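Local coordinates for actinorhodin polyketide putative beta-ketoacyl synthase 2 (Streptomyces coelicolor A3, PDB 1TQY), which is the chain length factor of actinorhodin biosynthesis, a beta-ketoacyl synthase family protein that probably works with a partner ketosynthase in building the polyketide chain, at residues Thr44-Ser49 with Leu199-Trp204; Ile208-Ile213 with Ala231-Gly236. All blocks are in the same frame, centred on the assembly; numbering follows the deposited sequence.

Overall arrangement
Helix 201-208 ties the two contacts together: contact 1 packs its first turn against the loop 44-49, and contact 2 begins where it ends, at residues 208-213. Along the chain they follow in series, their centres about 14 Å apart, and they touch directly, with W204 CZ3 of contact 1 lying 3.8 Å from P235 CG of contact 2. A sodium ion, bound at P21 and Q58, lies about 8 Å from the side chain of R45 and about 12 Å from that of P235. Contact 1 is linked to this site through Q58, which takes a hydrogen bond from T44 N and packs on R45 and L199. The other protein chain of the assembly also reaches both contacts.

Contact 1 of 2, residues Thr44-Ser49 with Leu199-Trp204; sequences TRFDVS and LDPWGW
F46 pushes its ring between P201 and W204 at the start of helix 201-208, and the packing is tight here. One face of the ring rests on the proline in a CH-pi contact, P201 CA standing 4.1 Å from the ring centroid and almost directly over it, while F46 CG meets P201 CG at 3.8 Å. The ring edge is turned to W204: F46 CZ comes within 3.5 Å of W204 CG, and the two rings form an offset edge-to-face pair with planes at 61°. A flat, wholly apolar phenylalanine suits a slot with a proline on one face and an indole at its edge. V48 adds its CG1 over a face of the same indole, 4.2 Å from the centroid of the five-membered ring, while the buried W204 NE1 donates to the backbone oxygen of A53. What F46 packs against is a capped helix end. D200 is the N-cap, and its OD1 takes the N-H of G203 at 3.0 Å, nearly straight (166°) but from above the carboxylate plane; H121 is a further partner of OD1. P201, with no N-H to offer, fits the first turn, and G203, lacking CB, leaves room for the carboxylate. R45 is close only at its backbone end, CB lying 3.1 Å from L199 O. A bend at chi2 (-62°) turns CD aside, and the contact thins toward the partly exposed guanidinium, where L199 CD1 sits near the rim of one face, 3.9 Å from R45 NH1. The charge is met by a salt bridge to E237. At the other end of the loop, D47 is exposed and directed away from the helix, its OD1 accepting from S49 N in an Asx turn and from S49 OG.

Contact 2 of 2, residues Ile208-Ile213 with Ala231-Gly236; sequences IASGRI and AGYVPG
R212 and Y233 are joined by the one hydrogen bond between the two segments: Y233 N donates to R212 O at 2.9 Å, with an N-H...O angle of 151°. Beside it, I213 CA approaches Y233 O at 3.4 Å in a CA-H...O contact, and I213 and Y233 make a single beta bridge rather than a continuing ladder. Beyond the bridge the side chains meet. I213 lays CG1 over a face of the tyrosine ring, 4.3 Å from its centroid, and carries CD1 on to P235 CG at 3.6 Å; the beta-branched isoleucine suits the place, since its second branch, CG2, stays near Y233 O. Y233 CG lies between its own backbone N and carbonyl carbon (chi1 74°), and the ring extends back across the other segment, where R212 CB meets Y233 CE2 at 3.9 Å. The arginine itself then runs extended and away from the contact. G232 suits its place twice over: at its positive phi (116°) a CB would be jammed against the preceding carbonyl oxygen, and it would also run into R212 O, which is only 3.1 Å from G232 CA. The next shell fixes the backbone of R212. Its N-H goes to S210 OG at 2.9 Å, forming an ST turn, while that hydroxyl donates to Q207 O and so ties the turn to the helix. G211 takes a positive phi, a conformation readily open to glycine, as the chain leaves the helix. Farther out, Y233 OH hydrogen-bonds with Y342 OH, and a backbone bond joins P235 to G57 at the end of strand 55-57. Both segments belong to the long connection from helix 201-208 to strand 238-246, and P235 packs back on W204 and Q207 of that helix.

Contact 1 of 2, residues Thr44-Ser49 with Leu199-Trp204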
loop_
_atom_site.group_PDB
_atom_site.type_symbol
_atom_site.label_atom_id
_atom_site.label_comp_id
_atom_site.label_asym_id
_atom_site.label_seq_id
_atom_site.Cartn_x
_atom_site.Cartn_y
_atom_site.Cartn_z
ATOM N N THR B 44 -5.012 8.291 27.527
ATOM C CA THR B 44 -5.663 9.501 28.001
ATOM C C THR B 44 -6.398 10.207 26.865
ATOM O O THR B 44 -7.071 11.217 27.074
ATOM C CB THR B 44 -4.617 10.439 28.624
ATOM O OG1 THR B 44 -3.635 10.785 27.642
ATOM C CG2 THR B 44 -3.906 9.740 29.780
ATOM N N ARG B 45 -6.284 9.650 25.664
ATOM C CA ARG B 45 -6.942 10.213 24.491
ATOM C C ARG B 45 -8.460 10.183 24.639
ATOM O O ARG B 45 -9.173 10.911 23.954
ATOM C CB ARG B 45 -6.524 9.437 23.237
ATOM C CG ARG B 45 -5.041 9.532 22.915
ATOM C CD ARG B 45 -4.642 10.970 22.631
ATOM N NE ARG B 45 -3.213 11.186 22.818
ATOM C CZ ARG B 45 -2.296 11.047 21.869
ATOM N NH1 ARG B 45 -2.656 10.690 20.640
ATOM N NH2 ARG B 45 -1.018 11.263 22.157
ATOM N N PHE B 46 -8.941 9.333 25.542
ATOM C CA PHE B 46 -10.367 9.174 25.814
ATOM C C PHE B 46 -10.459 8.324 27.079
ATOM O O PHE B 46 -9.432 8.006 27.667
ATOM C CB PHE B 46 -11.052 8.486 24.631
ATOM C CG PHE B 46 -10.439 7.169 24.268
ATOM C CD1 PHE B 46 -10.793 6.014 24.960
ATOM C CD2 PHE B 46 -9.473 7.088 23.269
ATOM C CE1 PHE B 46 -10.196 4.793 24.667
ATOM C CE2 PHE B 46 -8.864 5.874 22.963
ATOM C CZ PHE B 46 -9.229 4.718 23.669
ATOM N N ASP B 47 -11.667 7.960 27.500
ATOM C CA ASP B 47 -11.856 7.164 28.723
ATOM C C ASP B 47 -11.688 5.656 28.497
ATOM O O ASP B 47 -12.659 4.971 28.188
ATOM C CB ASP B 47 -13.259 7.434 29.292
ATOM C CG ASP B 47 -13.422 6.955 30.731
ATOM O OD1 ASP B 47 -12.602 6.133 31.192
ATOM O OD2 ASP B 47 -14.384 7.396 31.394
ATOM N N VAL B 48 -10.473 5.138 28.669
ATOM C CA VAL B 48 -10.212 3.706 28.469
ATOM C C VAL B 48 -10.665 2.785 29.589
ATOM O O VAL B 48 -10.654 1.564 29.425
ATOM C CB VAL B 48 -8.710 3.385 28.276
ATOM C CG1 VAL B 48 -8.321 3.547 26.843
ATOM C CG2 VAL B 48 -7.866 4.251 29.194
ATOM N N SER B 49 -11.040 3.351 30.728
ATOM C CA SER B 49 -11.473 2.543 31.861
ATOM C C SER B 49 -12.671 1.689 31.497
ATOM O O SER B 49 -13.010 0.752 32.212
ATOM C CB SER B 49 -11.863 3.436 33.035
ATOM O OG SER B 49 -13.067 4.134 32.752
ATOM N N LEU B 199 -5.259 5.887 18.236
ATOM C CA LEU B 199 -5.639 6.124 19.613
ATOM C C LEU B 199 -6.951 6.863 19.817
ATOM O O LEU B 199 -7.023 7.817 20.586
ATOM C CB LEU B 199 -4.506 6.854 20.338
ATOM C CG LEU B 199 -3.215 6.053 20.396
ATOM C CD1 LEU B 199 -2.157 6.834 21.154
ATOM C CD2 LEU B 199 -3.487 4.710 21.089
ATOM N N ASP B 200 -7.981 6.423 19.112
ATOM C CA ASP B 200 -9.308 6.994 19.249
ATOM C C ASP B 200 -10.108 5.789 19.722
ATOM O O ASP B 200 -9.636 4.658 19.613
ATOM C CB ASP B 200 -9.848 7.467 17.905
ATOM C CG ASP B 200 -10.077 6.327 16.952
ATOM O OD1 ASP B 200 -11.245 5.938 16.732
ATOM O OD2 ASP B 200 -9.072 5.802 16.424
ATOM N N PRO B 201 -11.322 6.004 20.244
ATOM C CA PRO B 201 -12.117 4.865 20.714
ATOM C C PRO B 201 -12.298 3.721 19.702
ATOM O O PRO B 201 -12.140 2.559 20.060
ATOM C CB PRO B 201 -13.440 5.509 21.099
ATOM C CG PRO B 201 -13.037 6.914 21.498
ATOM C CD PRO B 201 -12.052 7.276 20.434
ATOM N N TRP B 202 -12.635 4.042 18.453
ATOM C CA TRP B 202 -12.849 3.003 17.440
ATOM C C TRP B 202 -11.545 2.292 17.098
ATOM O O TRP B 202 -11.486 1.054 17.082
ATOM C CB TRP B 202 -13.476 3.610 16.178
ATOM C CG TRP B 202 -14.042 2.590 15.196
ATOM C CD1 TRP B 202 -14.238 1.245 15.408
ATOM C CD2 TRP B 202 -14.486 2.854 13.858
ATOM N NE1 TRP B 202 -14.774 0.663 14.280
ATOM C CE2 TRP B 202 -14.934 1.624 13.313
ATOM C CE3 TRP B 202 -14.547 4.012 13.062
ATOM C CZ2 TRP B 202 -15.438 1.518 12.007
ATOM C CZ3 TRP B 202 -15.054 3.901 11.752
ATOM C CH2 TRP B 202 -15.489 2.660 11.249
ATOM N N GLY B 203 -10.496 3.072 16.840
ATOM C CA GLY B 203 -9.204 2.480 16.534
ATOM C C GLY B 203 -8.749 1.580 17.679
ATOM O O GLY B 203 -8.146 0.532 17.462
ATOM N N TRP B 204 -9.064 1.985 18.905
ATOM C CA TRP B 204 -8.680 1.230 20.095
ATOM C C TRP B 204 -9.391 -0.126 20.178
ATOM O O TRP B 204 -8.765 -1.181 20.364
ATOM C CB TRP B 204 -9.010 2.045 21.347
ATOM C CG TRP B 204 -8.432 1.454 22.599
ATOM C CD1 TRP B 204 -9.118 0.923 23.654
ATOM C CD2 TRP B 204 -7.040 1.287 22.894
ATOM N NE1 TRP B 204 -8.235 0.427 24.590
ATOM C CE2 TRP B 204 -6.953 0.639 24.149
ATOM C CE3 TRP B 204 -5.856 1.620 22.218
ATOM C CZ2 TRP B 204 -5.732 0.314 24.743
ATOM C CZ3 TRP B 204 -4.638 1.297 22.814
ATOM C CH2 TRP B 204 -4.592 0.649 24.066
#

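Contact 2 of 2, residues Ile208-Ile213 with Ala231-Gly236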
loop_
_atom_site.group_PDB
_atom_site.type_symbol
_atom_site.label_atom_id
_atom_site.label_comp_id
_atom_site.label_asym_id
_atom_site.label_seq_id
_atom_site.Cartn_x
_atom_site.Cartn_y
_atom_site.Cartn_z
ATOM N N ILE B 208 -8.143 -4.008 19.873
ATOM C CA ILE B 208 -8.495 -5.028 20.856
ATOM C C ILE B 208 -9.055 -6.264 20.139
ATOM O O ILE B 208 -8.876 -7.386 20.607
ATOM C CB ILE B 208 -9.529 -4.508 21.877
ATOM C CG1 ILE B 208 -8.858 -3.484 22.812
ATOM C CG2 ILE B 208 -10.072 -5.672 22.710
ATOM C CD1 ILE B 208 -9.736 -3.074 23.980
ATOM N N ALA B 209 -9.736 -6.054 19.010
ATOM C CA ALA B 209 -10.297 -7.171 18.250
ATOM C C ALA B 209 -9.194 -8.092 17.722
ATOM O O ALA B 209 -9.466 -9.213 17.304
ATOM C CB ALA B 209 -11.154 -6.660 17.074
ATOM N N SER B 210 -7.952 -7.618 17.725
ATOM C CA SER B 210 -6.840 -8.447 17.259
ATOM C C SER B 210 -6.783 -9.700 18.104
ATOM O O SER B 210 -6.375 -10.764 17.643
ATOM C CB SER B 210 -5.516 -7.720 17.429
ATOM O OG SER B 210 -5.242 -7.504 18.805
ATOM N N GLY B 211 -7.181 -9.551 19.362
ATOM C CA GLY B 211 -7.153 -10.659 20.296
ATOM C C GLY B 211 -5.750 -10.804 20.848
ATOM O O GLY B 211 -5.454 -11.754 21.563
ATOM N N ARG B 212 -4.887 -9.839 20.553
ATOM C CA ARG B 212 -3.501 -9.928 21.013
ATOM C C ARG B 212 -2.991 -8.778 21.869
ATOM O O ARG B 212 -1.798 -8.683 22.167
ATOM C CB ARG B 212 -2.594 -10.115 19.794
ATOM C CG ARG B 212 -2.755 -11.486 19.132
ATOM C CD ARG B 212 -2.063 -11.574 17.771
ATOM N NE ARG B 212 -2.188 -12.915 17.170
ATOM C CZ ARG B 212 -1.791 -13.228 15.936
ATOM N NH1 ARG B 212 -1.238 -12.307 15.154
ATOM N NH2 ARG B 212 -1.952 -14.460 15.485
ATOM N N ILE B 213 -3.900 -7.915 22.293
ATOM C CA ILE B 213 -3.512 -6.766 23.092
ATOM C C ILE B 213 -3.516 -7.032 24.595
ATOM O O ILE B 213 -4.469 -7.584 25.136
ATOM C CB ILE B 213 -4.413 -5.594 22.729
ATOM C CG1 ILE B 213 -4.095 -5.210 21.276
ATOM C CG2 ILE B 213 -4.193 -4.418 23.654
ATOM C CD1 ILE B 213 -4.746 -3.958 20.826
ATOM N N ALA B 231 1.810 -11.672 27.776
ATOM C CA ALA B 231 0.361 -11.755 27.724
ATOM C C ALA B 231 -0.249 -10.766 26.735
ATOM O O ALA B 231 -1.323 -10.225 26.977
ATOM C CB ALA B 231 -0.223 -11.530 29.120
ATOM N N GLY B 232 0.432 -10.545 25.616
ATOM C CA GLY B 232 -0.081 -9.625 24.618
ATOM C C GLY B 232 0.827 -8.429 24.432
ATOM O O GLY B 232 1.653 -8.138 25.295
ATOM N N TYR B 233 0.686 -7.725 23.313
ATOM C CA TYR B 233 1.524 -6.566 23.073
ATOM C C TYR B 233 0.775 -5.303 23.460
ATOM O O TYR B 233 -0.454 -5.307 23.574
ATOM C CB TYR B 233 1.949 -6.506 21.595
ATOM C CG TYR B 233 0.863 -6.090 20.624
ATOM C CD1 TYR B 233 0.645 -4.741 20.321
ATOM C CD2 TYR B 233 0.062 -7.050 19.994
ATOM C CE1 TYR B 233 -0.341 -4.361 19.407
ATOM C CE2 TYR B 233 -0.926 -6.681 19.085
ATOM C CZ TYR B 233 -1.122 -5.334 18.792
ATOM O OH TYR B 233 -2.082 -4.970 17.876
ATOM N N VAL B 234 1.525 -4.233 23.697
ATOM C CA VAL B 234 0.934 -2.941 24.023
ATOM C C VAL B 234 1.022 -2.098 22.744
ATOM O O VAL B 234 2.091 -1.991 22.153
ATOM C CB VAL B 234 1.713 -2.228 25.167
ATOM C CG1 VAL B 234 1.195 -0.797 25.327
ATOM C CG2 VAL B 234 1.510 -2.990 26.497
ATOM N N PRO B 235 -0.103 -1.525 22.283
ATOM C CA PRO B 235 -0.117 -0.693 21.066
ATOM C C PRO B 235 0.640 0.608 21.337
ATOM O O PRO B 235 0.757 1.039 22.486
ATOM C CB PRO B 235 -1.599 -0.392 20.856
ATOM C CG PRO B 235 -2.304 -1.445 21.641
ATOM C CD PRO B 235 -1.456 -1.651 22.846
ATOM N N GLY B 236 1.137 1.242 20.284
ATOM C CA GLY B 236 1.830 2.510 20.446
ATOM C C GLY B 236 1.559 3.364 19.222
ATOM O O GLY B 236 0.952 2.879 18.272
#